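Local coordinates for protein translation initiation factor eIF2B subunit epsilon (Schizosaccharomyces pombe, PDB 5B04) that forms part of the eIF2B complex, which catalyses exchange of GDP for GTP on the gamma subunit of initiation factor eIF2, at residues I[170-175]-I[271-276]; I[220-225]-I[241-246]; I[406-411]-I[433-438]. All blocks are in the same frame, centred on the assembly; numbering follows the deposited sequence.

Interaction 1: I[170-175]-I[271-276]; sequences ARTESS and AARVRS. With PO4 (phosphate ion), chain S.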
loop_
_atom_site.group_PDB
_atom_site.type_symbol
_atom_site.label_atom_id
_atom_site.label_comp_id
_atom_site.label_asym_id
_atom_site.label_seq_id
_atom_site.Cartn_x
_atom_site.Cartn_y
_atom_site.Cartn_z
ATOM N N ALA I 170 10.632 49.908 -22.634
ATOM C CA ALA I 170 10.950 50.726 -23.800
ATOM C C ALA I 170 11.799 51.930 -23.400
ATOM O O ALA I 170 12.347 51.968 -22.300
ATOM C CB ALA I 170 9.678 51.175 -24.497
ATOM N N ARG I 171 11.900 52.914 -24.288
ATOM C CA ARG I 171 12.805 54.040 -24.074
ATOM C C ARG I 171 12.319 55.003 -22.991
ATOM O O ARG I 171 13.120 55.503 -22.198
ATOM C CB ARG I 171 13.025 54.801 -25.383
ATOM C CG ARG I 171 14.102 55.873 -25.296
ATOM C CD ARG I 171 15.399 55.312 -24.727
ATOM N NE ARG I 171 16.159 54.546 -25.712
ATOM C CZ ARG I 171 17.301 53.919 -25.451
ATOM N NH1 ARG I 171 17.820 53.960 -24.231
ATOM N NH2 ARG I 171 17.926 53.248 -26.410
ATOM N N THR I 172 11.017 55.269 -22.959
ATOM C CA THR I 172 10.441 56.114 -21.916
ATOM C C THR I 172 10.622 55.454 -20.553
ATOM O O THR I 172 10.950 56.114 -19.565
ATOM C CB THR I 172 8.941 56.389 -22.166
ATOM O OG1 THR I 172 8.797 57.312 -23.254
ATOM C CG2 THR I 172 8.279 56.977 -20.927
ATOM N N GLU I 173 10.427 54.140 -20.517
ATOM C CA GLU I 173 10.544 53.375 -19.283
ATOM C C GLU I 173 12.004 53.146 -18.898
ATOM O O GLU I 173 12.312 52.868 -17.738
ATOM C CB GLU I 173 9.818 52.031 -19.417
ATOM C CG GLU I 173 8.298 52.135 -19.515
ATOM C CD GLU I 173 7.823 52.650 -20.862
ATOM O OE1 GLU I 173 8.622 52.637 -21.821
ATOM O OE2 GLU I 173 6.651 53.071 -20.960
ATOM N N SER I 174 12.901 53.262 -19.874
ATOM C CA SER I 174 14.327 53.073 -19.627
ATOM C C SER I 174 14.926 54.284 -18.921
ATOM O O SER I 174 15.184 55.313 -19.546
ATOM C CB SER I 174 15.073 52.809 -20.936
ATOM O OG SER I 174 16.450 52.572 -20.700
ATOM N N SER I 175 15.146 54.153 -17.618
ATOM C CA SER I 175 15.690 55.243 -16.818
ATOM C C SER I 175 16.585 54.716 -15.702
ATOM O O SER I 175 16.408 53.592 -15.232
ATOM C CB SER I 175 14.559 56.086 -16.224
ATOM O OG SER I 175 13.659 56.521 -17.228
ATOM N N ALA I 271 3.025 45.866 -14.699
ATOM C CA ALA I 271 2.464 47.191 -14.929
ATOM C C ALA I 271 3.081 47.770 -16.184
ATOM O O ALA I 271 4.249 47.592 -16.406
ATOM C CB ALA I 271 2.689 48.143 -13.795
ATOM N N ALA I 272 2.304 48.490 -16.980
ATOM C CA ALA I 272 2.781 49.093 -18.199
ATOM C C ALA I 272 1.785 50.078 -18.711
ATOM O O ALA I 272 0.645 50.029 -18.351
ATOM C CB ALA I 272 3.038 48.042 -19.234
ATOM N N ARG I 273 2.218 50.954 -19.594
ATOM C CA ARG I 273 1.350 51.949 -20.218
ATOM C C ARG I 273 1.308 51.800 -21.733
ATOM O O ARG I 273 2.335 51.586 -22.376
ATOM C CB ARG I 273 1.804 53.364 -19.856
ATOM C CG ARG I 273 1.529 53.756 -18.418
ATOM C CD ARG I 273 1.791 55.234 -18.184
ATOM N NE ARG I 273 3.128 55.624 -18.618
ATOM C CZ ARG I 273 3.374 56.603 -19.481
ATOM N NH1 ARG I 273 2.371 57.299 -19.995
ATOM N NH2 ARG I 273 4.623 56.891 -19.825
ATOM N N VAL I 274 0.110 51.918 -22.296
ATOM C CA VAL I 274 -0.060 51.907 -23.744
ATOM C C VAL I 274 0.125 53.320 -24.282
ATOM O O VAL I 274 -0.837 54.077 -24.415
ATOM C CB VAL I 274 -1.442 51.372 -24.151
ATOM C CG1 VAL I 274 -1.478 51.093 -25.646
ATOM C CG2 VAL I 274 -1.772 50.115 -23.366
ATOM N N ARG I 275 1.369 53.668 -24.586
ATOM C CA ARG I 275 1.714 55.035 -24.960
ATOM C C ARG I 275 2.203 55.139 -26.402
ATOM O O ARG I 275 2.534 56.227 -26.873
ATOM C CB ARG I 275 2.781 55.577 -24.010
ATOM C CG ARG I 275 3.962 54.641 -23.842
ATOM C CD ARG I 275 5.124 55.321 -23.150
ATOM N NE ARG I 275 6.380 54.629 -23.422
ATOM C CZ ARG I 275 7.078 54.772 -24.544
ATOM N NH1 ARG I 275 6.645 55.583 -25.499
ATOM N NH2 ARG I 275 8.212 54.106 -24.711
ATOM N N SER I 276 2.253 54.006 -27.095
ATOM C CA SER I 276 2.689 53.980 -28.487
ATOM C C SER I 276 2.214 52.712 -29.189
ATOM O O SER I 276 1.565 51.860 -28.581
ATOM C CB SER I 276 4.213 54.087 -28.577
ATOM O OG SER I 276 4.842 52.954 -28.004
HETATM P P PO4 S . 9.431 55.058 -27.921
HETATM O O1 PO4 S . 8.346 54.009 -27.846
HETATM O O2 PO4 S . 9.226 56.076 -26.824
HETATM O O3 PO4 S . 9.370 55.749 -29.262
HETATM O O4 PO4 S . 10.781 54.400 -27.755
#
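Glu-173 and Arg-275 reach toward each other tip to tip, joining the loop before strand 175-179 to the end of strand 271-273 in a domain consistent with the GT-A nucleotidyltransferase fold. The guanidinium meets the carboxylate side-on: Arg-275 NE lies 2.9 Å from Glu-173 OE2 and Arg-275 NH2 3.3 Å from Glu-173 OE1, each oxygen using its syn lone pair. With the two planes only 18° apart, the salt bridge is nearly flat. Arg-275 reaches it with CG set between the backbone N and the carbonyl carbon (chi1 50°) and an extended chain from CG to NE. Thr-172, an experimentally established phosphorylation site unmodified here, slides past in the opposite sense and puts OG1 over the centre of the guanidinium, 3.3 Å from Arg-275 CZ. Its CG2 comes to the edge of the Arg-273 guanidinium, whose NH1 is bound to Ser-127 O and Tyr-27 OH. An alanine in place of Arg-275 would probably cost the Glu-173 carboxylate its salt bridge, leaving it the more distant charge of Arg-273. A phosphate ion, probably from the crystallisation liquor, sits at another edge of the Arg-275 guanidinium, with O2 2.9 Å from Arg-275 NH1.

Interaction 2: I[220-225]-I[241-246]; sequences DCQIDI and QDIRKD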
loop_
_atom_site.group_PDB
_atom_site.type_symbol
_atom_site.label_atom_id
_atom_site.label_comp_id
_atom_site.label_asym_id
_atom_site.label_seq_id
_atom_site.Cartn_x
_atom_site.Cartn_y
_atom_site.Cartn_z
ATOM N N ASP I 220 10.038 52.275 -15.559
ATOM C CA ASP I 220 9.354 53.479 -15.107
ATOM C C ASP I 220 7.927 53.496 -15.640
ATOM O O ASP I 220 7.672 53.961 -16.751
ATOM C CB ASP I 220 10.114 54.731 -15.549
ATOM C CG ASP I 220 9.547 56.003 -14.949
ATOM O OD1 ASP I 220 8.719 55.911 -14.018
ATOM O OD2 ASP I 220 9.937 57.100 -15.403
ATOM N N CYS I 221 7.001 52.983 -14.837
ATOM C CA CYS I 221 5.601 52.882 -15.233
ATOM C C CYS I 221 4.946 54.253 -15.333
ATOM O O CYS I 221 3.926 54.412 -16.003
ATOM C CB CYS I 221 4.830 52.012 -14.238
ATOM S SG CYS I 221 5.664 50.474 -13.788
ATOM N N GLN I 222 5.544 55.231 -14.658
ATOM C CA GLN I 222 5.001 56.584 -14.566
ATOM C C GLN I 222 3.590 56.570 -13.984
ATOM O O GLN I 222 2.736 57.370 -14.366
ATOM C CB GLN I 222 5.022 57.274 -15.931
ATOM C CG GLN I 222 6.390 57.253 -16.592
ATOM C CD GLN I 222 6.764 58.584 -17.210
ATOM O OE1 GLN I 222 5.939 59.492 -17.305
ATOM N NE2 GLN I 222 8.018 58.708 -17.630
ATOM N N ILE I 223 3.358 55.636 -13.069
ATOM C CA ILE I 223 2.172 55.649 -12.224
ATOM C C ILE I 223 2.571 56.282 -10.900
ATOM O O ILE I 223 3.323 55.694 -10.125
ATOM C CB ILE I 223 1.605 54.237 -11.989
ATOM C CG1 ILE I 223 1.167 53.609 -13.313
ATOM C CG2 ILE I 223 0.443 54.286 -11.007
ATOM C CD1 ILE I 223 0.521 52.249 -13.159
ATOM N N ASP I 224 2.080 57.488 -10.644
ATOM C CA ASP I 224 2.600 58.278 -9.537
ATOM C C ASP I 224 1.563 58.612 -8.470
ATOM O O ASP I 224 0.458 59.060 -8.773
ATOM C CB ASP I 224 3.219 59.567 -10.077
ATOM C CG ASP I 224 4.424 59.307 -10.960
ATOM O OD1 ASP I 224 5.233 58.419 -10.614
ATOM O OD2 ASP I 224 4.562 59.983 -12.001
ATOM N N ILE I 225 1.940 58.381 -7.216
ATOM C CA ILE I 225 1.139 58.792 -6.071
ATOM C C ILE I 225 1.562 60.191 -5.646
ATOM O O ILE I 225 2.716 60.404 -5.280
ATOM C CB ILE I 225 1.301 57.827 -4.882
ATOM C CG1 ILE I 225 1.238 56.373 -5.352
ATOM C CG2 ILE I 225 0.254 58.114 -3.814
ATOM C CD1 ILE I 225 -0.109 55.961 -5.898
ATOM N N GLN I 241 6.308 71.211 -17.308
ATOM C CA GLN I 241 5.372 70.615 -18.255
ATOM C C GLN I 241 5.423 69.090 -18.227
ATOM O O GLN I 241 4.395 68.428 -18.353
ATOM C CB GLN I 241 5.651 71.121 -19.672
ATOM C CG GLN I 241 5.469 72.621 -19.844
ATOM C CD GLN I 241 4.070 73.089 -19.484
ATOM O OE1 GLN I 241 3.093 72.360 -19.659
ATOM N NE2 GLN I 241 3.970 74.312 -18.977
ATOM N N ASP I 242 6.620 68.533 -18.076
ATOM C CA ASP I 242 6.765 67.086 -17.970
ATOM C C ASP I 242 7.009 66.683 -16.522
ATOM O O ASP I 242 7.809 67.300 -15.824
ATOM C CB ASP I 242 7.904 66.581 -18.857
ATOM C CG ASP I 242 8.071 65.076 -18.786
ATOM O OD1 ASP I 242 7.043 64.365 -18.775
ATOM O OD2 ASP I 242 9.226 64.603 -18.738
ATOM N N ILE I 243 6.322 65.640 -16.074
ATOM C CA ILE I 243 6.412 65.218 -14.683
ATOM C C ILE I 243 7.777 64.608 -14.354
ATOM O O ILE I 243 8.116 64.425 -13.185
ATOM C CB ILE I 243 5.302 64.199 -14.337
ATOM C CG1 ILE I 243 5.055 64.161 -12.826
ATOM C CG2 ILE I 243 5.644 62.821 -14.886
ATOM C CD1 ILE I 243 4.019 63.150 -12.403
ATOM N N ARG I 244 8.568 64.312 -15.381
ATOM C CA ARG I 244 9.848 63.642 -15.173
ATOM C C ARG I 244 11.060 64.566 -15.288
ATOM O O ARG I 244 11.893 64.610 -14.386
ATOM C CB ARG I 244 9.997 62.478 -16.156
ATOM C CG ARG I 244 9.342 61.190 -15.681
ATOM C CD ARG I 244 9.839 60.811 -14.292
ATOM N NE ARG I 244 9.349 59.506 -13.857
ATOM C CZ ARG I 244 8.206 59.312 -13.205
ATOM N NH1 ARG I 244 7.423 60.341 -12.912
ATOM N NH2 ARG I 244 7.845 58.088 -12.849
ATOM N N LYS I 245 11.167 65.300 -16.391
ATOM C CA LYS I 245 12.356 66.117 -16.617
ATOM C C LYS I 245 12.148 67.571 -16.190
ATOM O O LYS I 245 13.088 68.368 -16.194
ATOM C CB LYS I 245 12.780 66.049 -18.087
ATOM C CG LYS I 245 14.233 66.450 -18.330
ATOM C CD LYS I 245 14.998 65.391 -19.116
ATOM C CE LYS I 245 14.098 64.648 -20.091
ATOM N NZ LYS I 245 14.881 63.845 -21.069
ATOM N N ASP I 246 10.922 67.917 -15.815
ATOM C CA ASP I 246 10.658 69.241 -15.263
ATOM C C ASP I 246 10.426 69.161 -13.757
ATOM O O ASP I 246 11.109 69.829 -12.982
ATOM C CB ASP I 246 9.455 69.896 -15.949
ATOM C CG ASP I 246 9.716 70.217 -17.408
ATOM O OD1 ASP I 246 10.899 70.279 -17.804
ATOM O OD2 ASP I 246 8.737 70.413 -18.159
#
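Arg-244, in the first turn of helix 243-252, drives its guanidinium between Asp-220 and Asp-224 of strand 212-226, a member of the large mixed sheet. This is the tight, buried part of the contact. Asp-220 is gripped side-on, Arg-244 NH2 lying 2.6 Å from Asp-220 OD1 and Arg-244 NE 2.9 Å from Asp-220 OD2, although both oxygens are tilted out of the guanidinium plane. Asp-224 comes to the edge near NH1, its OD2 3.0 Å from Arg-244 NH1, while its carboxylate is turned 39° from the guanidinium. Met-157 of strand 153-161 touches both Asp-224 and Arg-244. On the more exposed side the hold is weaker, by stacking and long bonds. The partly exposed Gln-222 lays its amide over one face of the guanidinium, CD above the centre, and Gln-222 NE2 has a long, weak bond to Asp-220 OD2 at 3.4 Å. Asp-242, the N-cap of the helix, accepts from Lys-245 N. One buried guanidinium thus serves two carboxylates, and its charge probably balances a pair of aspartates that would otherwise repel each other and be costly to bury as anions.

Interaction 3: I[406-411]-I[433-438]; sequences VVIGDN and DPSLVG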
loop_
_atom_site.group_PDB
_atom_site.type_symbol
_atom_site.label_atom_id
_atom_site.label_comp_id
_atom_site.label_asym_id
_atom_site.label_seq_id
_atom_site.Cartn_x
_atom_site.Cartn_y
_atom_site.Cartn_z
ATOM N N VAL I 406 -11.266 51.766 -44.560
ATOM C CA VAL I 406 -10.426 51.586 -45.742
ATOM C C VAL I 406 -10.693 50.258 -46.445
ATOM O O VAL I 406 -10.733 49.203 -45.811
ATOM C CB VAL I 406 -8.927 51.666 -45.380
ATOM C CG1 VAL I 406 -8.063 51.331 -46.588
ATOM C CG2 VAL I 406 -8.585 53.041 -44.842
ATOM N N VAL I 407 -10.887 50.321 -47.759
ATOM C CA VAL I 407 -11.105 49.125 -48.562
ATOM C C VAL I 407 -9.946 48.890 -49.524
ATOM O O VAL I 407 -9.661 49.719 -50.384
ATOM C CB VAL I 407 -12.417 49.215 -49.363
ATOM C CG1 VAL I 407 -12.511 48.068 -50.357
ATOM C CG2 VAL I 407 -13.612 49.217 -48.425
ATOM N N ILE I 408 -9.277 47.752 -49.370
ATOM C CA ILE I 408 -8.173 47.385 -50.248
ATOM C C ILE I 408 -8.669 46.492 -51.380
ATOM O O ILE I 408 -9.334 45.485 -51.141
ATOM C CB ILE I 408 -7.054 46.660 -49.479
ATOM C CG1 ILE I 408 -6.512 47.549 -48.356
ATOM C CG2 ILE I 408 -5.934 46.252 -50.424
ATOM C CD1 ILE I 408 -5.820 48.800 -48.841
ATOM N N GLY I 409 -8.344 46.868 -52.613
ATOM C CA GLY I 409 -8.790 46.121 -53.772
ATOM C C GLY I 409 -7.991 44.858 -54.016
ATOM O O GLY I 409 -6.926 44.666 -53.431
ATOM N N ASP I 410 -8.510 43.999 -54.889
ATOM C CA ASP I 410 -7.877 42.720 -55.191
ATOM C C ASP I 410 -6.480 42.890 -55.780
ATOM O O ASP I 410 -6.196 43.884 -56.451
ATOM C CB ASP I 410 -8.748 41.911 -56.157
ATOM C CG ASP I 410 -10.057 41.467 -55.534
ATOM O OD1 ASP I 410 -10.476 42.077 -54.527
ATOM O OD2 ASP I 410 -10.669 40.511 -56.052
ATOM N N ASN I 411 -5.619 41.912 -55.510
ATOM C CA ASN I 411 -4.264 41.863 -56.054
ATOM C C ASN I 411 -3.436 43.101 -55.717
ATOM O O ASN I 411 -2.661 43.584 -56.542
ATOM C CB ASN I 411 -4.314 41.666 -57.569
ATOM C CG ASN I 411 -5.307 40.596 -57.982
ATOM O OD1 ASN I 411 -6.441 40.898 -58.356
ATOM N ND2 ASN I 411 -4.889 39.338 -57.908
ATOM N N ASP I 433 -10.774 50.174 -54.327
ATOM C CA ASP I 433 -9.987 49.389 -55.266
ATOM C C ASP I 433 -9.901 49.152 -56.760
ATOM O O ASP I 433 -10.885 49.328 -57.431
ATOM C CB ASP I 433 -10.776 48.175 -54.970
ATOM C CG ASP I 433 -12.109 48.230 -55.570
ATOM O OD1 ASP I 433 -13.023 48.732 -54.898
ATOM O OD2 ASP I 433 -12.205 47.839 -56.739
ATOM N N PRO I 434 -8.734 48.615 -57.340
ATOM C CA PRO I 434 -7.584 48.457 -56.424
ATOM C C PRO I 434 -7.014 49.607 -55.614
ATOM O O PRO I 434 -6.750 50.618 -56.204
ATOM C CB PRO I 434 -6.483 47.957 -57.340
ATOM C CG PRO I 434 -7.176 47.471 -58.546
ATOM C CD PRO I 434 -8.130 48.559 -58.793
ATOM N N SER I 435 -6.772 49.448 -54.317
ATOM C CA SER I 435 -6.328 50.568 -53.478
ATOM C C SER I 435 -4.889 51.006 -53.560
ATOM O O SER I 435 -4.085 50.367 -54.180
ATOM C CB SER I 435 -6.709 50.432 -52.034
ATOM O OG SER I 435 -6.399 51.660 -51.415
ATOM N N LEU I 436 -4.581 52.146 -52.965
ATOM C CA LEU I 436 -3.429 52.907 -53.401
ATOM C C LEU I 436 -2.260 51.995 -53.545
ATOM O O LEU I 436 -2.036 51.181 -52.684
ATOM C CB LEU I 436 -3.087 53.998 -52.387
ATOM C CG LEU I 436 -1.850 53.907 -51.482
ATOM C CD1 LEU I 436 -0.584 53.942 -52.307
ATOM C CD2 LEU I 436 -1.831 55.001 -50.444
ATOM N N VAL I 437 -1.526 52.112 -54.643
ATOM C CA VAL I 437 -1.658 53.198 -55.612
ATOM C C VAL I 437 -2.952 53.060 -56.363
ATOM O O VAL I 437 -3.647 52.079 -56.211
ATOM C CB VAL I 437 -0.526 53.194 -56.635
ATOM C CG1 VAL I 437 -0.574 51.925 -57.461
ATOM C CG2 VAL I 437 -0.624 54.417 -57.522
ATOM N N GLY I 438 -3.301 54.065 -57.139
ATOM C CA GLY I 438 -4.593 54.061 -57.782
ATOM C C GLY I 438 -5.643 54.491 -56.812
ATOM O O GLY I 438 -6.799 54.132 -56.920
#
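Gly-409 and Asp-410, which both meet Pro-434 of the later segment, share the one hydroxyl of Thr-412: the carbonyl oxygens of both residues are hydrogen-bonded to Thr-412 OG1, and Pro-434 packs against the same threonine. Between 406-411 and 433-438 themselves there is no hydrogen bond, and the contact is one of close backbones and small side chains. Pro-434, which follows a cis peptide bond, brings its CA to 3.7 Å from Gly-409 CA; a side chain at the glycine would point toward this neighbour. Close by, Gly-409 N and Ser-435 N come within 3.5 Å, but both are donors and cannot bond each other. Ser-435 carries the side-chain part of the contact. Its CB stands 3.5 Å from Val-407 O and 3.7 Å from Ile-408 CD1, and Ser-435 OG, anti to the backbone N (chi1 -171°), lies 3.9 Å from the same methyl carbon, Ile-408 CD1.

The setting is the left-handed beta-helix of the epsilon subunit, in which short parallel strands stack coil on coil into three sheets. Strand 407-408 is an outermost strand of one sheet within this chain, paired with strand 389-390 in the parallel sheet. Ile-408 belongs to the hydrophobic packing of these coils, touching Ile-390 and Leu-420, and Leu-436 rests on Leu-420 as well. The segment after strand 419-420 thus folds back over the final coil and packs beside the edge strand without extending the sheet by hydrogen bonds.

The outer end of the contact is more open. Asp-433 and Pro-434 are exposed and touch a crystal neighbour, so packing in the crystal may influence their placement. Asp-410 OD1 stays 6.4 Å from Asp-433 OD2, like charges apart.

Following the chain from the N terminus, segment 170-175 opens a long loop that interaction 1 closes at 271-276, 96 residues on. Nested inside it is the much shorter loop of interaction 2, from strand 212-226 to the start of helix 243-252. The two contacts touch, their centres about 11 Å apart: the backbones of Glu-173 and Asp-220 are probably hydrogen-bonded, and Arg-273 packs on Gln-222. Together they tie loop, central sheet, helix and strand 271-273 of the nucleotidyltransferase-like domain. Interaction 3 follows in series in the beta-helix, where 433-438 returns to 406-411 and closes a short loop holding the last strands; its centre is about 35 Å from that of interaction 1.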